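NAD(P)H-hydrate epimerase (Saccharomyces cerevisiae, PDB 1JZT) catalyses the interconversion of the S and R epimers of NAD(P)HX, the hydrated, damaged form of NAD(P)H, so that both can be repaired. Local coordinates at residues L31-G36 / G74-R79; K59-I64 / F84-V89; L128-T133 / Q164-I169; I169-V174 / P188-A193. All coordinates share one frame; numbering follows the deposited sequence.

The four contacts follow one Rossmann-like sheet and the helices packed on it. Helix 69-83, which carries one side of contact 1, connects the two strands of contact 2, and A78 O packs against P88 CG at 3.3 Å. Contact 2 runs on into contact 3 where H60 N and K132 O lie 2.9 Å apart, and contacts 3 and 4 have I169 in common. Contacts 1 and 4 lie on opposite sides of the chain's centre. In contact 1 the side chain of M32 is about 3 Å from that of N69, predicted to bind NADPHX; contact 4 holds D173, predicted to do the same, and its S171 side chain is about 3 Å from that of D138, a predicted potassium ligand. The touching residues of contact 3 lie farther off.

Contact 1 (L31-G36 / G74-R79); sequences LMELAG and GLVCAR
G36 and C77 bring their CA atoms to 4.3 Å where two helices cross. The axes of segments 31-36 and 74-79 pass 7.8 Å apart, with a signed crossing angle of -55°. Helix 69-83 is the helix of a beta-alpha-beta unit in this Rossmann-like fold and begins at the predicted NADPHX-binding residues N69 to D73; helix 28-46 packs across it. The close approach depends on G36 having no side chain, since a CB there would collide with CB of V76. V76 fills the crossing instead. Its CG1, anti to the backbone N, sits over the bare backbone, 3.5 Å from G36 CA, and also meets the carbonyl O of E33. Its other branch, CG2, rests on CG of M32, a selenomethionine here, at 3.9 Å, and L105 of helix 100-111 touches both of these side chains. At one side of the apolar patch E33 meets R79 in a bidentate salt bridge. The E33 chain bends at chi2 (61°), placing CD in the guanidinium plane. R79 grips end-on: NH2 reaches OE1 at 2.8 Å and NH1 reaches OE2 at 2.9 Å, each on the syn lone pair, with the two planes only 23° apart. H80 NE2 also bonds OE2, which further fixes the carboxylate. An alanine in place of E33 would probably leave the buried R79 guanidinium without its countercharge on helix 28-46 and free to turn. Next to V76, at C77, the backbones touch directly, through a CA-H...O contact of 3.4 Å from C77 CA to G36 O.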
# COMPACT_ATOMS: atom_id res chain seq x y z
N LEU A 31 1.31 -13.72 4.04
CA LEU A 31 1.18 -12.86 2.87
C LEU A 31 1.11 -11.37 3.21
O LEU A 31 1.75 -10.54 2.55
CB LEU A 31 -0.04 -13.27 2.04
CG LEU A 31 0.01 -14.69 1.48
CD1 LEU A 31 -1.20 -14.92 0.58
CD2 LEU A 31 1.30 -14.91 0.69
N MSE A 32 0.35 -11.04 4.25
CA MSE A 32 0.19 -9.66 4.68
C MSE A 32 1.50 -9.11 5.24
O MSE A 32 1.85 -7.95 5.01
CB MSE A 32 -0.93 -9.57 5.72
CG MSE A 32 -1.31 -8.16 6.13
SE MSE A 32 -3.11 -8.11 6.90
CE MSE A 32 -4.13 -8.40 5.28
N GLU A 33 2.23 -9.94 5.97
CA GLU A 33 3.51 -9.52 6.54
C GLU A 33 4.49 -9.24 5.40
O GLU A 33 5.17 -8.21 5.39
CB GLU A 33 4.08 -10.63 7.43
CG GLU A 33 5.33 -10.24 8.20
CD GLU A 33 5.11 -9.08 9.16
OE1 GLU A 33 3.98 -8.90 9.66
OE2 GLU A 33 6.09 -8.35 9.43
N LEU A 34 4.56 -10.16 4.45
CA LEU A 34 5.46 -10.00 3.30
C LEU A 34 5.03 -8.80 2.45
O LEU A 34 5.88 -8.04 1.99
CB LEU A 34 5.48 -11.28 2.46
CG LEU A 34 6.13 -12.53 3.08
CD1 LEU A 34 5.97 -13.71 2.13
CD2 LEU A 34 7.61 -12.27 3.35
N ALA A 35 3.73 -8.63 2.25
CA ALA A 35 3.23 -7.51 1.45
C ALA A 35 3.55 -6.17 2.12
O ALA A 35 4.05 -5.25 1.48
CB ALA A 35 1.72 -7.64 1.23
N GLY A 36 3.24 -6.08 3.41
CA GLY A 36 3.52 -4.85 4.15
C GLY A 36 5.00 -4.55 4.17
O GLY A 36 5.41 -3.38 4.16
N GLY A 74 -1.08 -1.99 5.27
CA GLY A 74 -0.56 -0.73 5.76
C GLY A 74 -0.11 -0.81 7.21
O GLY A 74 0.90 -0.20 7.59
N LEU A 75 -0.84 -1.56 8.03
CA LEU A 75 -0.50 -1.71 9.44
C LEU A 75 0.86 -2.39 9.58
O LEU A 75 1.66 -2.03 10.46
CB LEU A 75 -1.57 -2.52 10.18
CG LEU A 75 -2.99 -1.94 10.15
CD1 LEU A 75 -3.96 -2.82 10.96
CD2 LEU A 75 -2.96 -0.53 10.71
N VAL A 76 1.12 -3.37 8.72
CA VAL A 76 2.40 -4.08 8.71
C VAL A 76 3.50 -3.11 8.26
O VAL A 76 4.55 -3.00 8.88
CB VAL A 76 2.37 -5.27 7.72
CG1 VAL A 76 3.78 -5.84 7.53
CG2 VAL A 76 1.44 -6.35 8.25
N CYS A 77 3.23 -2.40 7.17
CA CYS A 77 4.17 -1.42 6.62
C CYS A 77 4.64 -0.43 7.67
O CYS A 77 5.82 -0.13 7.78
CB CYS A 77 3.49 -0.66 5.47
SG CYS A 77 4.43 0.75 4.85
N ALA A 78 3.69 0.09 8.44
CA ALA A 78 3.99 1.06 9.49
C ALA A 78 5.00 0.53 10.51
O ALA A 78 5.87 1.28 10.96
CB ALA A 78 2.70 1.48 10.18
N ARG A 79 4.88 -0.74 10.88
CA ARG A 79 5.80 -1.34 11.86
C ARG A 79 7.21 -1.45 11.27
O ARG A 79 8.20 -1.15 11.95
CB ARG A 79 5.28 -2.72 12.31
CG ARG A 79 6.29 -3.60 13.07
CD ARG A 79 5.57 -4.73 13.82
NE ARG A 79 4.50 -5.31 13.02
CZ ARG A 79 4.68 -6.19 12.03
NH1 ARG A 79 5.91 -6.61 11.73
NH2 ARG A 79 3.64 -6.63 11.34

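Contact 2 (K59-I64 / F84-V89)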
# COMPACT_ATOMS: atom_id res chain seq x y z
N LYS A 59 10.22 14.61 10.14
CA LYS A 59 8.93 14.46 9.48
C LYS A 59 8.40 13.04 9.64
O LYS A 59 9.17 12.10 9.85
CB LYS A 59 9.04 14.81 7.99
CG LYS A 59 9.42 16.26 7.71
CD LYS A 59 9.20 16.60 6.25
CE LYS A 59 9.54 18.04 5.95
NZ LYS A 59 9.39 18.33 4.49
N HIS A 60 7.09 12.89 9.52
CA HIS A 60 6.44 11.60 9.67
C HIS A 60 6.00 10.97 8.36
O HIS A 60 5.92 11.65 7.33
CB HIS A 60 5.21 11.74 10.57
CG HIS A 60 5.47 12.50 11.84
ND1 HIS A 60 5.49 13.88 11.89
CD2 HIS A 60 5.73 12.07 13.10
CE1 HIS A 60 5.76 14.27 13.13
NE2 HIS A 60 5.91 13.19 13.88
N VAL A 61 5.76 9.67 8.39
CA VAL A 61 5.24 8.95 7.23
C VAL A 61 3.80 8.70 7.65
O VAL A 61 3.54 7.89 8.55
CB VAL A 61 5.96 7.59 6.99
CG1 VAL A 61 5.23 6.81 5.91
CG2 VAL A 61 7.41 7.83 6.55
N PHE A 62 2.86 9.42 7.03
CA PHE A 62 1.45 9.30 7.37
C PHE A 62 0.79 8.13 6.64
O PHE A 62 0.56 8.19 5.43
CB PHE A 62 0.71 10.61 7.04
CG PHE A 62 -0.67 10.71 7.66
CD1 PHE A 62 -0.84 10.52 9.02
CD2 PHE A 62 -1.78 11.01 6.87
CE1 PHE A 62 -2.11 10.62 9.60
CE2 PHE A 62 -3.06 11.12 7.45
CZ PHE A 62 -3.22 10.92 8.81
N VAL A 63 0.49 7.08 7.39
CA VAL A 63 -0.14 5.87 6.84
C VAL A 63 -1.64 5.85 7.10
O VAL A 63 -2.08 5.81 8.25
CB VAL A 63 0.49 4.60 7.46
CG1 VAL A 63 -0.14 3.35 6.85
CG2 VAL A 63 1.99 4.61 7.23
N ILE A 64 -2.44 5.85 6.03
CA ILE A 64 -3.90 5.81 6.16
C ILE A 64 -4.38 4.40 5.83
O ILE A 64 -4.28 3.95 4.69
CB ILE A 64 -4.58 6.83 5.23
CG1 ILE A 64 -3.92 8.21 5.42
CG2 ILE A 64 -6.07 6.92 5.54
CD1 ILE A 64 -4.50 9.32 4.53
N PHE A 84 12.79 0.60 10.44
CA PHE A 84 13.73 1.15 9.46
C PHE A 84 14.25 2.54 9.82
O PHE A 84 15.13 3.07 9.13
CB PHE A 84 13.09 1.19 8.06
CG PHE A 84 12.80 -0.16 7.47
CD1 PHE A 84 13.43 -1.31 7.95
CD2 PHE A 84 11.89 -0.29 6.42
CE1 PHE A 84 13.17 -2.56 7.40
CE2 PHE A 84 11.61 -1.54 5.86
CZ PHE A 84 12.26 -2.68 6.35
N GLY A 85 13.72 3.14 10.87
CA GLY A 85 14.20 4.46 11.27
C GLY A 85 13.30 5.64 10.97
O GLY A 85 13.67 6.78 11.24
N TYR A 86 12.11 5.38 10.42
CA TYR A 86 11.18 6.46 10.12
C TYR A 86 10.24 6.75 11.29
O TYR A 86 10.24 6.03 12.29
CB TYR A 86 10.36 6.13 8.87
CG TYR A 86 11.19 6.02 7.61
CD1 TYR A 86 11.98 4.89 7.38
CD2 TYR A 86 11.23 7.05 6.68
CE1 TYR A 86 12.79 4.80 6.25
CE2 TYR A 86 12.03 6.98 5.54
CZ TYR A 86 12.81 5.85 5.33
OH TYR A 86 13.64 5.78 4.25
N ASN A 87 9.45 7.81 11.15
CA ASN A 87 8.50 8.21 12.17
C ASN A 87 7.08 8.02 11.65
O ASN A 87 6.37 8.99 11.35
CB ASN A 87 8.72 9.68 12.52
CG ASN A 87 10.13 9.96 12.97
OD1 ASN A 87 10.61 9.37 13.95
ND2 ASN A 87 10.82 10.84 12.26
N PRO A 88 6.65 6.76 11.54
CA PRO A 88 5.30 6.49 11.03
C PRO A 88 4.17 6.85 11.99
O PRO A 88 4.29 6.70 13.20
CB PRO A 88 5.35 5.00 10.72
CG PRO A 88 6.25 4.47 11.79
CD PRO A 88 7.35 5.50 11.86
N VAL A 89 3.07 7.34 11.41
CA VAL A 89 1.86 7.69 12.13
C VAL A 89 0.71 7.08 11.33
O VAL A 89 0.57 7.35 10.14
CB VAL A 89 1.65 9.22 12.23
CG1 VAL A 89 0.28 9.53 12.83
CG2 VAL A 89 2.74 9.85 13.08
O HOH W 1 9.86 9.57 8.98
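The imidazole of H60 has the carbonyl O of N87 at its edge, near the ring plane, while CG2 of V89 approaches it obliquely, 3.7 Å from CD2. The ring's ND1 is bonded to K132 O. The F62 ring also meets V89, its CD1 lying 4.1 Å from CG1, and it meets the ring of Y127 with the two planes nearly parallel. On the other face of the sheet CG2 of V61 comes obliquely to the Y86 ring, whose edge is taken by F84 CB. The strands bearing H60, V61, F62 and V89 are parallel neighbours in a beta-alpha-beta unit, 60-65 and 88-91, connected through helix 69-83, and Y86 leads into the second. V61 N bonds N87 O, V89 N bonds V61 O, and V63 N bonds V89 O at 2.8 Å. Ahead of this ladder the N87 amide extends the pairing. Chi1 (-57°) puts CG anti to the carbonyl carbon, and from there the amide, turned by chi2 (-59°), gives its ND2 to K59 O in a nearly straight bond of 3.2 Å, the acceptor in the amide plane but the donor above the carbonyl plane. An alanine at N87 would probably leave K59 O relying on a single water on this side. That water donates to K59 O at 2.8 Å and accepts from N87 N.

Contact 3 (L128-T133 / Q164-I169)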
# COMPACT_ATOMS: atom_id res chain seq x y z
N LEU A 128 -1.43 16.56 6.96
CA LEU A 128 -1.48 16.84 5.53
C LEU A 128 -0.75 18.15 5.22
O LEU A 128 -1.03 18.81 4.22
CB LEU A 128 -2.94 16.93 5.05
CG LEU A 128 -3.62 15.58 4.77
CD1 LEU A 128 -3.66 14.75 6.03
CD2 LEU A 128 -5.02 15.82 4.24
N LYS A 129 0.17 18.51 6.11
CA LYS A 129 0.97 19.72 5.95
C LYS A 129 2.40 19.31 5.59
O LYS A 129 2.98 18.43 6.22
CB LYS A 129 0.99 20.53 7.25
CG LYS A 129 -0.38 21.03 7.67
CD LYS A 129 -0.31 21.75 9.01
CE LYS A 129 -1.69 22.18 9.47
NZ LYS A 129 -1.68 22.75 10.85
N PRO A 130 2.97 19.95 4.56
CA PRO A 130 4.33 19.69 4.07
C PRO A 130 5.42 19.63 5.13
O PRO A 130 6.26 18.73 5.13
CB PRO A 130 4.56 20.82 3.07
CG PRO A 130 3.19 21.07 2.53
CD PRO A 130 2.33 21.02 3.77
N GLU A 131 5.43 20.60 6.04
CA GLU A 131 6.46 20.65 7.08
C GLU A 131 6.36 19.57 8.15
O GLU A 131 7.24 19.46 9.00
CB GLU A 131 6.49 22.04 7.74
CG GLU A 131 5.12 22.64 8.03
CD GLU A 131 4.42 23.14 6.77
OE1 GLU A 131 5.00 23.99 6.05
OE2 GLU A 131 3.28 22.69 6.50
N LYS A 132 5.30 18.77 8.12
CA LYS A 132 5.15 17.74 9.13
C LYS A 132 5.21 16.31 8.59
O LYS A 132 5.53 15.38 9.33
CB LYS A 132 3.82 17.94 9.88
CG LYS A 132 3.70 17.09 11.13
CD LYS A 132 2.71 17.68 12.12
CE LYS A 132 2.79 16.97 13.47
NZ LYS A 132 1.83 17.53 14.46
N THR A 133 4.93 16.16 7.31
CA THR A 133 4.90 14.84 6.69
C THR A 133 5.83 14.67 5.49
O THR A 133 5.85 15.50 4.59
CB THR A 133 3.46 14.52 6.25
OG1 THR A 133 2.64 14.43 7.42
CG2 THR A 133 3.41 13.22 5.47
N GLN A 164 -1.79 16.33 -2.85
CA GLN A 164 -0.99 15.29 -3.50
C GLN A 164 0.09 15.80 -4.45
O GLN A 164 0.96 15.03 -4.87
CB GLN A 164 -1.90 14.30 -4.24
CG GLN A 164 -2.70 14.90 -5.37
CD GLN A 164 -3.57 13.88 -6.07
OE1 GLN A 164 -4.29 14.20 -7.02
NE2 GLN A 164 -3.51 12.63 -5.60
N ASN A 165 0.03 17.08 -4.81
CA ASN A 165 1.03 17.63 -5.71
C ASN A 165 2.16 18.28 -4.91
O ASN A 165 3.15 18.73 -5.47
CB ASN A 165 0.39 18.64 -6.66
CG ASN A 165 -0.51 17.97 -7.67
OD1 ASN A 165 -0.03 17.26 -8.56
ND2 ASN A 165 -1.81 18.17 -7.54
N ILE A 166 2.00 18.33 -3.59
CA ILE A 166 3.02 18.90 -2.72
C ILE A 166 3.61 17.80 -1.84
O ILE A 166 4.82 17.75 -1.62
CB ILE A 166 2.46 20.05 -1.84
CG1 ILE A 166 3.46 20.40 -0.73
CG2 ILE A 166 1.13 19.67 -1.23
CD1 ILE A 166 4.85 20.78 -1.24
N ILE A 167 2.74 16.91 -1.34
CA ILE A 167 3.16 15.79 -0.49
C ILE A 167 3.02 14.50 -1.31
O ILE A 167 1.94 14.18 -1.81
CB ILE A 167 2.26 15.68 0.77
CG1 ILE A 167 2.18 17.02 1.49
CG2 ILE A 167 2.80 14.61 1.72
CD1 ILE A 167 3.53 17.60 1.85
N PRO A 168 4.11 13.74 -1.46
CA PRO A 168 4.07 12.49 -2.24
C PRO A 168 3.22 11.39 -1.62
O PRO A 168 3.33 11.11 -0.42
CB PRO A 168 5.54 12.10 -2.33
CG PRO A 168 6.08 12.58 -1.02
CD PRO A 168 5.46 13.96 -0.91
N ILE A 169 2.38 10.77 -2.43
CA ILE A 169 1.53 9.68 -1.97
C ILE A 169 2.06 8.35 -2.52
O ILE A 169 2.36 8.24 -3.71
CB ILE A 169 0.06 9.86 -2.44
CG1 ILE A 169 -0.58 11.05 -1.73
CG2 ILE A 169 -0.73 8.59 -2.15
CD1 ILE A 169 -1.97 11.40 -2.26
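P130 and I166 meet unusually tightly, with P130 CG 3.3 Å from I166 CG1, closer than carbons normally pack, so the exact spacing is doubtful. The two side chains cross at about a right angle, and no hydrogen bond joins the two segments. Next to I166, I167 contributes the largest share of the buried surface. Its CG1 stands anti to the carbonyl carbon (chi1 -52°), and the CD1 beyond it lies against the P130 ring, though its exact placement is doubtful. The firmer contact is made by the other branch, CG2, which is anti to the backbone N and meets CG2 of T133 at 4.0 Å, so I167 spans from the proline to the start of a strand. T133 turns its methyl to this contact and its OG1 to Y127 O. The chain around P130 is folded back by K129 O, which accepts from K132 N at 3.0 Å and from T133 N at 3.2 Å. Both segments are loops leading into adjacent parallel strands, 133-139 and 169-172, of the Rossmann-like sheet. Segment 164-169 comes directly from helix 153-163. I167 also packs on I136 of strand 133-139, and T133 on F62 of strand 60-65.

Contact 4 (I169-V174 / P188-A193)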
# COMPACT_ATOMS: atom_id res chain seq x y z
N ILE A 169 2.38 10.77 -2.43
CA ILE A 169 1.53 9.68 -1.97
C ILE A 169 2.06 8.35 -2.52
O ILE A 169 2.36 8.24 -3.71
CB ILE A 169 0.06 9.86 -2.44
CG1 ILE A 169 -0.58 11.05 -1.73
CG2 ILE A 169 -0.73 8.59 -2.15
CD1 ILE A 169 -1.97 11.40 -2.26
N VAL A 170 2.17 7.36 -1.64
CA VAL A 170 2.63 6.02 -2.00
C VAL A 170 1.40 5.12 -1.91
O VAL A 170 0.94 4.82 -0.80
CB VAL A 170 3.69 5.50 -1.00
CG1 VAL A 170 4.13 4.09 -1.38
CG2 VAL A 170 4.90 6.45 -0.97
N SER A 171 0.87 4.68 -3.05
CA SER A 171 -0.32 3.84 -3.07
C SER A 171 -0.03 2.35 -2.99
O SER A 171 0.79 1.83 -3.75
CB SER A 171 -1.17 4.11 -4.32
OG SER A 171 -1.81 5.36 -4.24
N VAL A 172 -0.72 1.67 -2.08
CA VAL A 172 -0.56 0.24 -1.89
C VAL A 172 -1.46 -0.55 -2.83
O VAL A 172 -2.69 -0.43 -2.79
CB VAL A 172 -0.89 -0.17 -0.43
CG1 VAL A 172 -0.61 -1.65 -0.24
CG2 VAL A 172 -0.06 0.66 0.54
N ASP A 173 -0.81 -1.35 -3.67
CA ASP A 173 -1.45 -2.21 -4.66
C ASP A 173 -2.05 -1.45 -5.84
O ASP A 173 -1.64 -1.65 -6.99
CB ASP A 173 -2.51 -3.09 -4.00
CG ASP A 173 -2.90 -4.25 -4.89
OD1 ASP A 173 -2.00 -4.79 -5.57
OD2 ASP A 173 -4.09 -4.63 -4.89
N VAL A 174 -3.04 -0.61 -5.56
CA VAL A 174 -3.71 0.22 -6.57
C VAL A 174 -4.06 1.56 -5.94
O VAL A 174 -4.24 1.66 -4.73
CB VAL A 174 -5.02 -0.44 -7.10
CG1 VAL A 174 -4.69 -1.68 -7.92
CG2 VAL A 174 -5.94 -0.80 -5.95
N PRO A 188 -12.12 14.44 -7.94
CA PRO A 188 -10.67 14.37 -8.16
C PRO A 188 -10.15 12.94 -8.04
O PRO A 188 -10.78 12.09 -7.42
CB PRO A 188 -10.11 15.29 -7.07
CG PRO A 188 -11.10 15.13 -5.97
CD PRO A 188 -12.42 15.19 -6.71
N SER A 189 -9.00 12.70 -8.65
CA SER A 189 -8.39 11.38 -8.67
C SER A 189 -6.99 11.37 -8.05
O SER A 189 -6.22 12.32 -8.23
CB SER A 189 -8.33 10.89 -10.12
OG SER A 189 -7.97 9.53 -10.20
N ILE A 190 -6.68 10.31 -7.32
CA ILE A 190 -5.36 10.18 -6.70
C ILE A 190 -4.29 10.10 -7.78
O ILE A 190 -4.44 9.39 -8.77
CB ILE A 190 -5.29 8.89 -5.83
CG1 ILE A 190 -6.22 9.01 -4.62
CG2 ILE A 190 -3.86 8.63 -5.37
CD1 ILE A 190 -5.81 10.07 -3.63
N ASN A 191 -3.21 10.86 -7.58
CA ASN A 191 -2.06 10.90 -8.50
C ASN A 191 -0.86 10.56 -7.61
O ASN A 191 -0.15 11.45 -7.14
CB ASN A 191 -1.90 12.29 -9.11
CG ASN A 191 -0.59 12.45 -9.89
OD1 ASN A 191 -0.25 13.55 -10.31
ND2 ASN A 191 0.12 11.35 -10.09
N PRO A 192 -0.62 9.27 -7.38
CA PRO A 192 0.49 8.81 -6.54
C PRO A 192 1.90 9.04 -7.07
O PRO A 192 2.15 8.91 -8.27
CB PRO A 192 0.18 7.33 -6.36
CG PRO A 192 -0.39 6.96 -7.70
CD PRO A 192 -1.33 8.13 -7.98
N ALA A 193 2.82 9.40 -6.18
CA ALA A 193 4.21 9.60 -6.56
C ALA A 193 4.83 8.22 -6.71
O ALA A 193 5.79 8.03 -7.47
CB ALA A 193 4.95 10.40 -5.48
O HOH W 2 1.37 12.11 -4.74
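I169 and P192 have CA atoms 4.8 Å apart, and just beyond them A193 N gives I169 O a bent hydrogen bond of 2.8 Å lying in the carbonyl plane. Here the helix-free connection from strand 169-172 to its parallel neighbour 194-198, in the Rossmann-like sheet, returns to the strand it left. A water extends the pairing by one step, accepting from I169 N at 2.9 Å and donating to N191 O. CD1 of I169 reaches CD1 of I190 at 4.3 Å, and I190 in turn packs on V157, L160 and C161 of helix 153-163, so the loop is held between helix and sheet. S171 brings a polar group against apolar ones: its OG, anti to the carbonyl carbon (chi1 -72°), lies 3.5 Å from P192 CB and 4.0 Å from I190 CG2. The hydroxyl is satisfied by D138 OD2, and this bond to a predicted potassium ligand is consistent with a second-shell role for S171, whose own position is bounded by P192 and I190. Beyond the strand the chain turns sharply at D173, predicted to bind NADPHX, whose OD1 is held by K202 NZ and L198 N. With phi 72° and psi -63° at D173 this is a classic gamma turn, closed by V174 N on V172 O at 2.8 Å.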